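Local coordinates for protein putative tagatose-6-phosphate ketose/aldose isomerase (Escherichia coli, PDB 3C3J) that is a putative ketose/aldose isomerase of the sugar isomerase (SIS) family, built from two SIS domains with parallel-sheet cores, at residues I57-G62 with T89-N94; T63-G68 with A85-D90; S260-R265 with R289-D294; D294-L299 with M306-I311. All coordinates share one frame; numbering follows the deposited sequence.

Contact 1: I57-G62 with T89-N94; sequences ILTGAG and TDLVTN
Strand 55-59 and the chain after it pass helix 88-93, with the A61 and T89 CA atoms 6.0 Å apart and those of T59 and L91 8.4 Å apart. T59 and L91 reach toward each other tip to tip. T59 OG1 lies 3.5 Å from L91 CD1, and T59 CB touches the same methyl. The T59 hydroxyl stands opposite its own backbone N (chi1 -165°), which turns the oxygen out to the helix. Its polar need is met elsewhere, in a hydrogen bond with V86 O. One atom thus serves as a bonding group and as a packing surface. I57 also points to the helix but stays farther off. The strand lies inside a parallel sheet of SIS type, and the chain leaves it through G60, A61 and G62 before helix 63-79. On this turn A61 CB meets T89 CG2 at 4.3 Å, a looser touch. A single water joins the two segments. It accepts from G62 N at 3.0 Å and lies 2.9 Å from T89 OG1. G62 has positive phi (58°), a conformation that favours glycine. L91 also packs on A122 of helix 117-129. The second subunit approaches the same region, where its H266 packs on A61 and its Y287 OH hydrogen-bonds to V92 O.

Contact 2: T63-G68 with A85-D90; sequences TSAFIG and AVPTTD
A65 CB and P87 CB meet at 4.0 Å in the apolar part of this contact. A65 points from helix 63-79 toward segment 85-90, and its methyl comes against the CB corner of the proline ring. The CA atoms of the two residues are 5.1 Å apart, so the helix and the chain after strand 82-85 run close here. A65 contributes just a methyl to the gap.

The second kind of contact is side chain against backbone. A85 CB rests on the main chain of G68, 3.5 Å from G68 C and 3.6 Å from G68 CA. The CA atoms of G68 and A85 are only 4.8 Å apart. G68 has no side chain, and the A85 methyl occupies the space beside its CA.

No hydrogen bond joins the two segments. The polar links are within each segment or to the surroundings. F66 N bonds to T63 O. P87 takes the N-cap position of helix 88-93, and D90 N makes a weak bond to P87 O.

G60, G62 and A65 fit a GxGxxA pattern at a strand-turn-helix, which resembles the Rossmann type but is not established here. Backbone bonds from V86 to L58 and from T88 to G60 tie segment 85-90 to strand 55-59 and the turn after it. On other sides of helix 63-79, F66 packs on helix 235-249 and I67 on helix 174-187.

Contact 3: S260-R265 with R289-D294; sequences SPTGFR and RQYDLD
P261 and D292 make the tight part of this contact, P261 CG lying 3.3 Å from D292 OD1. P261 CB points toward helix 288-302, and the proline ring crosses the carboxylate obliquely. D292 has its CB turned away, but its CG stands opposite the carbonyl carbon (chi1 -63°), and this brings OD1 to the CG corner of the ring. The carboxylate has other polar partners: OD1 bonds to S232 OG and OD2 to S283 N. Next to it, T262 CG2 touches Y291 CB at 4.0 Å and the ring atom CD1 from an oblique direction. Y291 OH bonds to Y287 OH and also to H380 N of the second subunit. The short, weakly bonded helix 261-264 is capped by S260, whose OG accepts from G263 N.

The other end is looser and holds water. R265 runs extended from CG to NE and lays the edge of its guanidinium beside the helix, with NH2 3.7 Å from D294 C. A water in the guanidinium plane accepts from R265 NH1 at 2.9 Å and donates to Y291 O at 2.7 Å.

R265 NE makes a salt bridge with E298, one turn beyond D294 on the same helix. The D294 carboxylate does not pair directly with R265; D294 OD2 is 5.7 Å from R265 NH2. The two segments are therefore joined by packing and one water. E298 probably balances much of the arginine charge, with D294 adding a more distant contribution.

Contact 4: D294-L299 with M306-I311; sequences DLLAEL and MRVIAI
L296 sets its forked end against V308 and A310 of strand 307-312. L296 CD1 meets V308 CG1 at 3.6 Å and also touches A310 CB. L296 CD2 lies against A310 CB at 3.5 Å, which is tighter than usual for two carbons. The small A310 makes a hollow beside the bulkier V308, and the fork of L296 fills it. The bond to L296 CB does not point straight at the strand. With CG trans to the backbone N (chi1 -175°), the fork turns in to the sheet. The side chains of L296 and V308 lie alongside, pointing opposite ways.

Helix 288-302 and this strand belong to one beta-alpha-beta unit, which starts at strand 276-281. They run nearly antiparallel, as the return from a crossover helix into the next parallel strand requires. The axes of the two short segments are 9.6 Å apart at an angle of 158°.

V308 has a second bump, CG2, on the side of L299. It lies 4.2 Å from L299 CB and as far from L299 O. L299 goes on to pack on V278 of the adjacent strand 276-281 and L230 of strand 226-231 beyond it. L296 also touches I318 and V319 of helix 317-320.

Overall arrangement
The four contacts form two pairs, one in each SIS domain. Contacts 1 and 2 have centres 6 Å apart, touch directly and share T89 and D90 on helix 88-93. Contacts 3 and 4 have centres 10 Å apart and share D294 on helix 288-302, and the R265 to E298 salt bridge runs from one to the other. Between the pairs the centres are 24 to 33 Å apart. Within one chain the pairs do not touch: even contacts 2 and 3 keep their nearest atoms about 13 Å apart. Across the dimer, T262 in contact 3 of one subunit meets T89 and T93 in contact 1 of the other.

Contact 1: I57-G62 with T89-N94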
loop_
_atom_site.group_PDB
_atom_site.type_symbol
_atom_site.label_atom_id
_atom_site.label_comp_id
_atom_site.label_asym_id
_atom_site.label_seq_id
_atom_site.Cartn_x
_atom_site.Cartn_y
_atom_site.Cartn_z
ATOM N N ILE A 57 -5.860 2.857 15.724
ATOM C CA ILE A 57 -4.874 2.908 14.654
ATOM C C ILE A 57 -3.673 2.072 15.041
ATOM O O ILE A 57 -3.100 2.270 16.109
ATOM C CB ILE A 57 -4.459 4.357 14.312
ATOM C CG1 ILE A 57 -5.635 5.092 13.691
ATOM C CG2 ILE A 57 -3.239 4.381 13.350
ATOM C CD1 ILE A 57 -5.399 6.579 13.380
ATOM N N LEU A 58 -3.292 1.143 14.176
ATOM C CA LEU A 58 -2.051 0.390 14.337
ATOM C C LEU A 58 -0.964 1.124 13.556
ATOM O O LEU A 58 -1.104 1.369 12.366
ATOM C CB LEU A 58 -2.211 -1.030 13.788
ATOM C CG LEU A 58 -2.825 -2.060 14.710
ATOM C CD1 LEU A 58 -4.266 -1.700 15.090
ATOM C CD2 LEU A 58 -2.724 -3.451 14.074
ATOM N N THR A 59 0.125 1.476 14.227
ATOM C CA THR A 59 1.171 2.253 13.584
ATOM C C THR A 59 2.580 1.714 13.871
ATOM O O THR A 59 2.888 1.275 14.985
ATOM C CB THR A 59 1.054 3.758 13.968
ATOM O OG1 THR A 59 1.847 4.541 13.069
ATOM C CG2 THR A 59 1.497 4.020 15.459
ATOM N N GLY A 60 3.415 1.745 12.841
ATOM C CA GLY A 60 4.830 1.412 12.930
ATOM C C GLY A 60 5.527 1.924 11.668
ATOM O O GLY A 60 4.861 2.392 10.724
ATOM N N ALA A 61 6.859 1.855 11.660
ATOM C CA ALA A 61 7.662 2.229 10.500
ATOM C C ALA A 61 8.267 0.988 9.867
ATOM O O ALA A 61 8.581 0.033 10.564
ATOM C CB ALA A 61 8.780 3.169 10.936
ATOM N N GLY A 62 8.452 1.003 8.545
ATOM C CA GLY A 62 9.097 -0.120 7.847
ATOM C C GLY A 62 8.341 -1.425 8.080
ATOM O O GLY A 62 7.096 -1.471 8.007
ATOM N N THR A 89 5.417 6.738 9.512
ATOM C CA THR A 89 6.011 7.641 8.543
ATOM C C THR A 89 4.946 8.562 7.917
ATOM O O THR A 89 5.230 9.735 7.662
ATOM C CB THR A 89 6.819 6.828 7.485
ATOM O OG1 THR A 89 6.051 5.695 7.059
ATOM C CG2 THR A 89 8.146 6.316 8.093
ATOM N N ASP A 90 3.715 8.081 7.737
ATOM C CA ASP A 90 2.606 8.948 7.268
ATOM C C ASP A 90 2.020 9.845 8.361
ATOM O O ASP A 90 1.638 10.996 8.081
ATOM C CB ASP A 90 1.460 8.125 6.659
ATOM C CG ASP A 90 1.847 7.449 5.359
ATOM O OD1 ASP A 90 2.798 7.908 4.689
ATOM O OD2 ASP A 90 1.193 6.439 4.996
ATOM N N LEU A 91 1.934 9.337 9.588
ATOM C CA LEU A 91 1.481 10.148 10.722
ATOM C C LEU A 91 2.392 11.333 10.938
ATOM O O LEU A 91 1.911 12.445 11.173
ATOM C CB LEU A 91 1.375 9.319 12.007
ATOM C CG LEU A 91 0.243 8.286 12.066
ATOM C CD1 LEU A 91 0.194 7.564 13.466
ATOM C CD2 LEU A 91 -1.092 8.915 11.670
ATOM N N VAL A 92 3.701 11.129 10.802
ATOM C CA VAL A 92 4.667 12.176 11.100
ATOM C C VAL A 92 4.681 13.265 10.009
ATOM O O VAL A 92 4.791 14.448 10.322
ATOM C CB VAL A 92 6.093 11.605 11.338
ATOM C CG1 VAL A 92 7.109 12.728 11.422
ATOM C CG2 VAL A 92 6.151 10.759 12.605
ATOM N N THR A 93 4.531 12.882 8.740
ATOM C CA THR A 93 4.584 13.854 7.630
ATOM C C THR A 93 3.245 14.526 7.335
ATOM O O THR A 93 3.219 15.666 6.958
ATOM C CB THR A 93 5.110 13.243 6.312
ATOM O OG1 THR A 93 4.212 12.220 5.866
ATOM C CG2 THR A 93 6.567 12.704 6.465
ATOM N N ASN A 94 2.144 13.813 7.549
ATOM C CA ASN A 94 0.796 14.280 7.208
ATOM C C ASN A 94 -0.219 14.005 8.345
ATOM O O ASN A 94 -1.293 13.453 8.092
ATOM C CB ASN A 94 0.315 13.581 5.915
ATOM C CG ASN A 94 1.080 14.018 4.674
ATOM O OD1 ASN A 94 0.574 14.800 3.835
ATOM N ND2 ASN A 94 2.287 13.524 4.536
HETATM O O HOH W 1 6.964 2.977 6.859
#

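Contact 2: T63-G68 with A85-D90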
loop_
_atom_site.group_PDB
_atom_site.type_symbol
_atom_site.label_atom_id
_atom_site.label_comp_id
_atom_site.label_asym_id
_atom_site.label_seq_id
_atom_site.Cartn_x
_atom_site.Cartn_y
_atom_site.Cartn_z
ATOM N N THR A 63 9.098 -2.475 8.386
ATOM C CA THR A 63 8.532 -3.779 8.768
ATOM C C THR A 63 7.422 -3.688 9.816
ATOM O O THR A 63 6.431 -4.392 9.727
ATOM C CB THR A 63 9.650 -4.708 9.274
ATOM O OG1 THR A 63 10.512 -5.046 8.174
ATOM C CG2 THR A 63 9.081 -5.986 9.905
ATOM N N SER A 64 7.584 -2.804 10.795
ATOM C CA SER A 64 6.582 -2.637 11.859
ATOM C C SER A 64 5.281 -2.084 11.317
ATOM O O SER A 64 4.246 -2.317 11.914
ATOM C CB SER A 64 7.096 -1.761 12.999
ATOM O OG SER A 64 8.150 -2.414 13.692
ATOM N N ALA A 65 5.338 -1.358 10.195
ATOM C CA ALA A 65 4.117 -0.867 9.546
ATOM C C ALA A 65 3.316 -2.017 8.956
ATOM O O ALA A 65 2.086 -1.940 8.853
ATOM C CB ALA A 65 4.452 0.139 8.444
ATOM N N PHE A 66 3.998 -3.083 8.552
ATOM C CA PHE A 66 3.310 -4.168 7.834
ATOM C C PHE A 66 2.472 -5.036 8.765
ATOM O O PHE A 66 1.580 -5.743 8.304
ATOM C CB PHE A 66 4.314 -5.013 7.024
ATOM C CG PHE A 66 5.219 -4.189 6.153
ATOM C CD1 PHE A 66 4.782 -2.998 5.572
ATOM C CD2 PHE A 66 6.527 -4.608 5.895
ATOM C CE1 PHE A 66 5.656 -2.221 4.780
ATOM C CE2 PHE A 66 7.374 -3.851 5.110
ATOM C CZ PHE A 66 6.942 -2.656 4.547
ATOM N N ILE A 67 2.694 -4.947 10.072
ATOM C CA ILE A 67 1.848 -5.655 11.033
ATOM C C ILE A 67 0.380 -5.260 10.826
ATOM O O ILE A 67 -0.457 -6.105 10.599
ATOM C CB ILE A 67 2.278 -5.419 12.514
ATOM C CG1 ILE A 67 3.714 -5.926 12.720
ATOM C CG2 ILE A 67 1.247 -6.099 13.523
ATOM C CD1 ILE A 67 4.318 -5.550 14.032
ATOM N N GLY A 68 0.099 -3.963 10.884
ATOM C CA GLY A 68 -1.240 -3.453 10.673
ATOM C C GLY A 68 -1.769 -3.810 9.309
ATOM O O GLY A 68 -2.942 -4.065 9.162
ATOM N N ALA A 85 -4.750 0.680 9.867
ATOM C CA ALA A 85 -3.308 0.778 9.922
ATOM C C ALA A 85 -2.827 2.047 9.197
ATOM O O ALA A 85 -3.201 2.300 8.040
ATOM C CB ALA A 85 -2.667 -0.465 9.248
ATOM N N VAL A 86 -1.979 2.823 9.854
ATOM C CA VAL A 86 -1.354 4.001 9.236
ATOM C C VAL A 86 0.083 3.986 9.688
ATOM O O VAL A 86 0.343 4.034 10.884
ATOM C CB VAL A 86 -2.017 5.353 9.685
ATOM C CG1 VAL A 86 -1.362 6.541 8.995
ATOM C CG2 VAL A 86 -3.494 5.355 9.382
ATOM N N PRO A 87 1.022 3.899 8.752
ATOM C CA PRO A 87 2.441 3.892 9.115
ATOM C C PRO A 87 2.839 5.137 9.888
ATOM O O PRO A 87 2.287 6.215 9.647
ATOM C CB PRO A 87 3.157 3.887 7.764
ATOM C CG PRO A 87 2.157 3.423 6.776
ATOM C CD PRO A 87 0.805 3.754 7.303
ATOM N N THR A 88 3.768 5.005 10.827
ATOM C CA THR A 88 4.252 6.165 11.557
ATOM C C THR A 88 4.846 7.192 10.622
ATOM O O THR A 88 4.785 8.383 10.914
ATOM C CB THR A 88 5.289 5.833 12.637
ATOM O OG1 THR A 88 6.414 5.180 12.040
ATOM C CG2 THR A 88 4.653 4.945 13.710
ATOM N N THR A 89 5.417 6.738 9.512
ATOM C CA THR A 89 6.011 7.641 8.543
ATOM C C THR A 89 4.946 8.562 7.917
ATOM O O THR A 89 5.230 9.735 7.662
ATOM C CB THR A 89 6.819 6.828 7.485
ATOM O OG1 THR A 89 6.051 5.695 7.059
ATOM C CG2 THR A 89 8.146 6.316 8.093
ATOM N N ASP A 90 3.715 8.081 7.737
ATOM C CA ASP A 90 2.606 8.948 7.268
ATOM C C ASP A 90 2.020 9.845 8.361
ATOM O O ASP A 90 1.638 10.996 8.081
ATOM C CB ASP A 90 1.460 8.125 6.659
ATOM C CG ASP A 90 1.847 7.449 5.359
ATOM O OD1 ASP A 90 2.798 7.908 4.689
ATOM O OD2 ASP A 90 1.193 6.439 4.996
#

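Contact 3: S260-R265 with R289-D294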
loop_
_atom_site.group_PDB
_atom_site.type_symbol
_atom_site.label_atom_id
_atom_site.label_comp_id
_atom_site.label_asym_id
_atom_site.label_seq_id
_atom_site.Cartn_x
_atom_site.Cartn_y
_atom_site.Cartn_z
ATOM N N SER A 260 -1.186 -8.209 -4.549
ATOM C CA SER A 260 -2.186 -9.245 -4.388
ATOM C C SER A 260 -2.284 -9.986 -5.723
ATOM O O SER A 260 -1.966 -9.423 -6.758
ATOM C CB SER A 260 -3.541 -8.664 -4.034
ATOM O OG SER A 260 -4.026 -7.898 -5.096
ATOM N N PRO A 261 -2.658 -11.268 -5.691
ATOM C CA PRO A 261 -2.881 -12.001 -6.940
ATOM C C PRO A 261 -3.804 -11.296 -7.946
ATOM O O PRO A 261 -3.451 -11.216 -9.128
ATOM C CB PRO A 261 -3.467 -13.338 -6.452
ATOM C CG PRO A 261 -2.826 -13.531 -5.126
ATOM C CD PRO A 261 -2.750 -12.144 -4.516
ATOM N N THR A 262 -4.942 -10.768 -7.487
ATOM C CA THR A 262 -5.880 -10.109 -8.400
ATOM C C THR A 262 -5.366 -8.720 -8.847
ATOM O O THR A 262 -5.499 -8.361 -10.009
ATOM C CB THR A 262 -7.281 -10.008 -7.796
ATOM O OG1 THR A 262 -7.183 -9.338 -6.543
ATOM C CG2 THR A 262 -7.874 -11.419 -7.567
ATOM N N GLY A 263 -4.732 -7.985 -7.934
ATOM C CA GLY A 263 -4.093 -6.711 -8.242
ATOM C C GLY A 263 -3.000 -6.856 -9.295
ATOM O O GLY A 263 -2.843 -5.988 -10.165
ATOM N N PHE A 264 -2.285 -7.982 -9.236
ATOM C CA PHE A 264 -1.144 -8.252 -10.124
ATOM C C PHE A 264 -1.500 -8.210 -11.607
ATOM O O PHE A 264 -0.677 -7.815 -12.435
ATOM C CB PHE A 264 -0.516 -9.607 -9.760
ATOM C CG PHE A 264 0.918 -9.779 -10.216
ATOM C CD1 PHE A 264 1.876 -8.822 -9.929
ATOM C CD2 PHE A 264 1.309 -10.938 -10.869
ATOM C CE1 PHE A 264 3.208 -8.989 -10.324
ATOM C CE2 PHE A 264 2.634 -11.125 -11.261
ATOM C CZ PHE A 264 3.584 -10.148 -10.990
ATOM N N ARG A 265 -2.726 -8.592 -11.939
ATOM C CA ARG A 265 -3.172 -8.613 -13.339
ATOM C C ARG A 265 -3.260 -7.237 -13.982
ATOM O O ARG A 265 -3.108 -7.118 -15.188
ATOM C CB ARG A 265 -4.552 -9.242 -13.449
ATOM C CG ARG A 265 -4.547 -10.721 -13.291
ATOM C CD ARG A 265 -5.804 -11.283 -13.881
ATOM N NE ARG A 265 -5.863 -12.717 -13.654
ATOM C CZ ARG A 265 -6.365 -13.279 -12.559
ATOM N NH1 ARG A 265 -6.890 -12.541 -11.580
ATOM N NH2 ARG A 265 -6.366 -14.595 -12.459
ATOM N N ARG A 289 -9.202 -18.224 -1.682
ATOM C CA ARG A 289 -8.206 -19.055 -2.366
ATOM C C ARG A 289 -8.539 -19.407 -3.804
ATOM O O ARG A 289 -7.656 -19.646 -4.592
ATOM C CB ARG A 289 -7.908 -20.307 -1.574
ATOM C CG ARG A 289 -8.978 -21.299 -1.513
ATOM C CD ARG A 289 -8.659 -22.343 -0.421
ATOM N NE ARG A 289 -7.287 -22.854 -0.508
ATOM C CZ ARG A 289 -6.911 -23.851 -1.298
ATOM N NH1 ARG A 289 -7.799 -24.470 -2.071
ATOM N NH2 ARG A 289 -5.640 -24.250 -1.303
ATOM N N GLN A 290 -9.815 -19.379 -4.157
ATOM C CA GLN A 290 -10.213 -19.593 -5.547
ATOM C C GLN A 290 -9.529 -18.583 -6.476
ATOM O O GLN A 290 -9.056 -18.934 -7.538
ATOM C CB GLN A 290 -11.724 -19.480 -5.666
ATOM C CG GLN A 290 -12.459 -20.478 -4.824
ATOM C CD GLN A 290 -13.922 -20.246 -4.919
ATOM O OE1 GLN A 290 -14.461 -19.308 -4.305
ATOM N NE2 GLN A 290 -14.573 -21.020 -5.771
ATOM N N TYR A 291 -9.435 -17.337 -6.024
ATOM C CA TYR A 291 -8.813 -16.286 -6.798
ATOM C C TYR A 291 -7.304 -16.477 -6.871
ATOM O O TYR A 291 -6.694 -16.246 -7.913
ATOM C CB TYR A 291 -9.162 -14.917 -6.204
ATOM C CG TYR A 291 -10.636 -14.565 -6.358
ATOM C CD1 TYR A 291 -11.097 -13.920 -7.493
ATOM C CD2 TYR A 291 -11.556 -14.904 -5.377
ATOM C CE1 TYR A 291 -12.434 -13.606 -7.641
ATOM C CE2 TYR A 291 -12.886 -14.613 -5.512
ATOM C CZ TYR A 291 -13.325 -13.966 -6.648
ATOM O OH TYR A 291 -14.650 -13.659 -6.783
ATOM N N ASP A 292 -6.710 -16.864 -5.743
ATOM C CA ASP A 292 -5.268 -17.182 -5.688
ATOM C C ASP A 292 -4.903 -18.292 -6.660
ATOM O O ASP A 292 -3.917 -18.188 -7.388
ATOM C CB ASP A 292 -4.830 -17.588 -4.291
ATOM C CG ASP A 292 -5.014 -16.466 -3.258
ATOM O OD1 ASP A 292 -5.197 -15.297 -3.651
ATOM O OD2 ASP A 292 -4.988 -16.776 -2.056
ATOM N N LEU A 293 -5.710 -19.339 -6.686
ATOM C CA LEU A 293 -5.428 -20.472 -7.548
ATOM C C LEU A 293 -5.667 -20.166 -9.048
ATOM O O LEU A 293 -4.931 -20.659 -9.890
ATOM C CB LEU A 293 -6.225 -21.680 -7.078
ATOM C CG LEU A 293 -5.822 -22.297 -5.741
ATOM C CD1 LEU A 293 -6.698 -23.507 -5.499
ATOM C CD2 LEU A 293 -4.344 -22.714 -5.728
ATOM N N ASP A 294 -6.664 -19.351 -9.387
ATOM C CA ASP A 294 -6.827 -18.887 -10.773
ATOM C C ASP A 294 -5.640 -18.077 -11.275
ATOM O O ASP A 294 -5.207 -18.257 -12.406
ATOM C CB ASP A 294 -8.061 -18.022 -10.909
ATOM C CG ASP A 294 -9.320 -18.797 -10.761
ATOM O OD1 ASP A 294 -9.285 -20.053 -10.870
ATOM O OD2 ASP A 294 -10.348 -18.127 -10.552
HETATM O O HOH W 2 -7.797 -14.606 -9.803
#

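Contact 4: D294-L299 with M306-I311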
loop_
_atom_site.group_PDB
_atom_site.type_symbol
_atom_site.label_atom_id
_atom_site.label_comp_id
_atom_site.label_asym_id
_atom_site.label_seq_id
_atom_site.Cartn_x
_atom_site.Cartn_y
_atom_site.Cartn_z
ATOM N N ASP A 294 -6.664 -19.351 -9.387
ATOM C CA ASP A 294 -6.827 -18.887 -10.773
ATOM C C ASP A 294 -5.640 -18.077 -11.275
ATOM O O ASP A 294 -5.207 -18.257 -12.406
ATOM C CB ASP A 294 -8.061 -18.022 -10.909
ATOM C CG ASP A 294 -9.320 -18.797 -10.761
ATOM O OD1 ASP A 294 -9.285 -20.053 -10.870
ATOM O OD2 ASP A 294 -10.348 -18.127 -10.552
ATOM N N LEU A 295 -5.115 -17.194 -10.435
ATOM C CA LEU A 295 -3.910 -16.455 -10.780
ATOM C C LEU A 295 -2.666 -17.380 -10.899
ATOM O O LEU A 295 -1.868 -17.260 -11.844
ATOM C CB LEU A 295 -3.633 -15.285 -9.800
ATOM C CG LEU A 295 -2.316 -14.714 -10.387
ATOM C CD1 LEU A 295 -2.492 -13.575 -11.346
ATOM C CD2 LEU A 295 -1.194 -14.517 -9.394
ATOM N N LEU A 296 -2.506 -18.299 -9.948
ATOM C CA LEU A 296 -1.429 -19.287 -10.028
ATOM C C LEU A 296 -1.490 -20.045 -11.365
ATOM O O LEU A 296 -0.488 -20.191 -12.061
ATOM C CB LEU A 296 -1.544 -20.272 -8.881
ATOM C CG LEU A 296 -0.441 -21.313 -8.728
ATOM C CD1 LEU A 296 0.924 -20.613 -8.688
ATOM C CD2 LEU A 296 -0.724 -22.123 -7.454
ATOM N N ALA A 297 -2.684 -20.499 -11.714
ATOM C CA ALA A 297 -2.891 -21.216 -12.994
ATOM C C ALA A 297 -2.428 -20.387 -14.193
ATOM O O ALA A 297 -1.791 -20.892 -15.129
ATOM C CB ALA A 297 -4.356 -21.594 -13.150
ATOM N N GLU A 298 -2.763 -19.109 -14.173
ATOM C CA GLU A 298 -2.372 -18.194 -15.225
ATOM C C GLU A 298 -0.850 -18.019 -15.296
ATOM O O GLU A 298 -0.271 -18.073 -16.385
ATOM C CB GLU A 298 -3.067 -16.839 -15.006
ATOM C CG GLU A 298 -2.684 -15.712 -15.969
ATOM C CD GLU A 298 -3.502 -14.445 -15.727
ATOM O OE1 GLU A 298 -4.712 -14.569 -15.383
ATOM O OE2 GLU A 298 -2.921 -13.338 -15.865
ATOM N N LEU A 299 -0.195 -17.838 -14.148
ATOM C CA LEU A 299 1.269 -17.728 -14.134
ATOM C C LEU A 299 1.949 -19.018 -14.597
ATOM O O LEU A 299 2.987 -18.964 -15.238
ATOM C CB LEU A 299 1.775 -17.342 -12.732
ATOM C CG LEU A 299 1.301 -15.968 -12.241
ATOM C CD1 LEU A 299 2.026 -15.590 -10.950
ATOM C CD2 LEU A 299 1.456 -14.884 -13.306
HETATM N N MSE A 306 11.106 -17.299 -14.396
HETATM C CA MSE A 306 12.125 -18.312 -14.139
HETATM C C MSE A 306 11.559 -19.434 -13.298
HETATM O O MSE A 306 11.860 -20.598 -13.542
HETATM C CB MSE A 306 13.326 -17.712 -13.419
HETATM C CG MSE A 306 14.475 -18.699 -13.135
HETATM SE SE MSE A 306 16.091 -17.770 -12.454
HETATM C CE MSE A 306 16.911 -17.266 -14.185
ATOM N N ARG A 307 10.758 -19.076 -12.286
ATOM C CA ARG A 307 10.140 -20.052 -11.387
ATOM C C ARG A 307 8.901 -19.461 -10.723
ATOM O O ARG A 307 8.923 -18.290 -10.337
ATOM C CB ARG A 307 11.133 -20.495 -10.300
ATOM C CG ARG A 307 10.721 -21.779 -9.586
ATOM C CD ARG A 307 11.829 -22.368 -8.731
ATOM N NE ARG A 307 13.019 -22.677 -9.532
ATOM C CZ ARG A 307 14.225 -22.970 -9.046
ATOM N NH1 ARG A 307 14.438 -23.030 -7.734
ATOM N NH2 ARG A 307 15.235 -23.215 -9.886
ATOM N N VAL A 308 7.851 -20.277 -10.594
ATOM C CA VAL A 308 6.627 -19.928 -9.867
ATOM C C VAL A 308 6.451 -20.952 -8.757
ATOM O O VAL A 308 6.326 -22.144 -9.029
ATOM C CB VAL A 308 5.372 -19.908 -10.749
ATOM C CG1 VAL A 308 4.099 -19.508 -9.905
ATOM C CG2 VAL A 308 5.553 -18.939 -11.950
ATOM N N ILE A 309 6.465 -20.487 -7.501
ATOM C CA ILE A 309 6.334 -21.357 -6.325
ATOM C C ILE A 309 5.041 -21.001 -5.597
ATOM O O ILE A 309 4.832 -19.854 -5.256
ATOM C CB ILE A 309 7.519 -21.183 -5.339
ATOM C CG1 ILE A 309 8.850 -21.506 -6.001
ATOM C CG2 ILE A 309 7.354 -22.033 -4.076
ATOM C CD1 ILE A 309 10.026 -21.301 -5.066
ATOM N N ALA A 310 4.182 -21.993 -5.404
ATOM C CA ALA A 310 2.990 -21.877 -4.581
ATOM C C ALA A 310 3.310 -22.460 -3.216
ATOM O O ALA A 310 3.832 -23.585 -3.119
ATOM C CB ALA A 310 1.848 -22.630 -5.189
ATOM N N ILE A 311 2.976 -21.714 -2.165
ATOM C CA ILE A 311 3.019 -22.221 -0.798
ATOM C C ILE A 311 1.576 -22.334 -0.294
ATOM O O ILE A 311 0.841 -21.352 -0.301
ATOM C CB ILE A 311 3.880 -21.332 0.140
ATOM C CG1 ILE A 311 5.263 -21.066 -0.478
ATOM C CG2 ILE A 311 4.033 -21.988 1.501
ATOM C CD1 ILE A 311 6.146 -20.124 0.345
#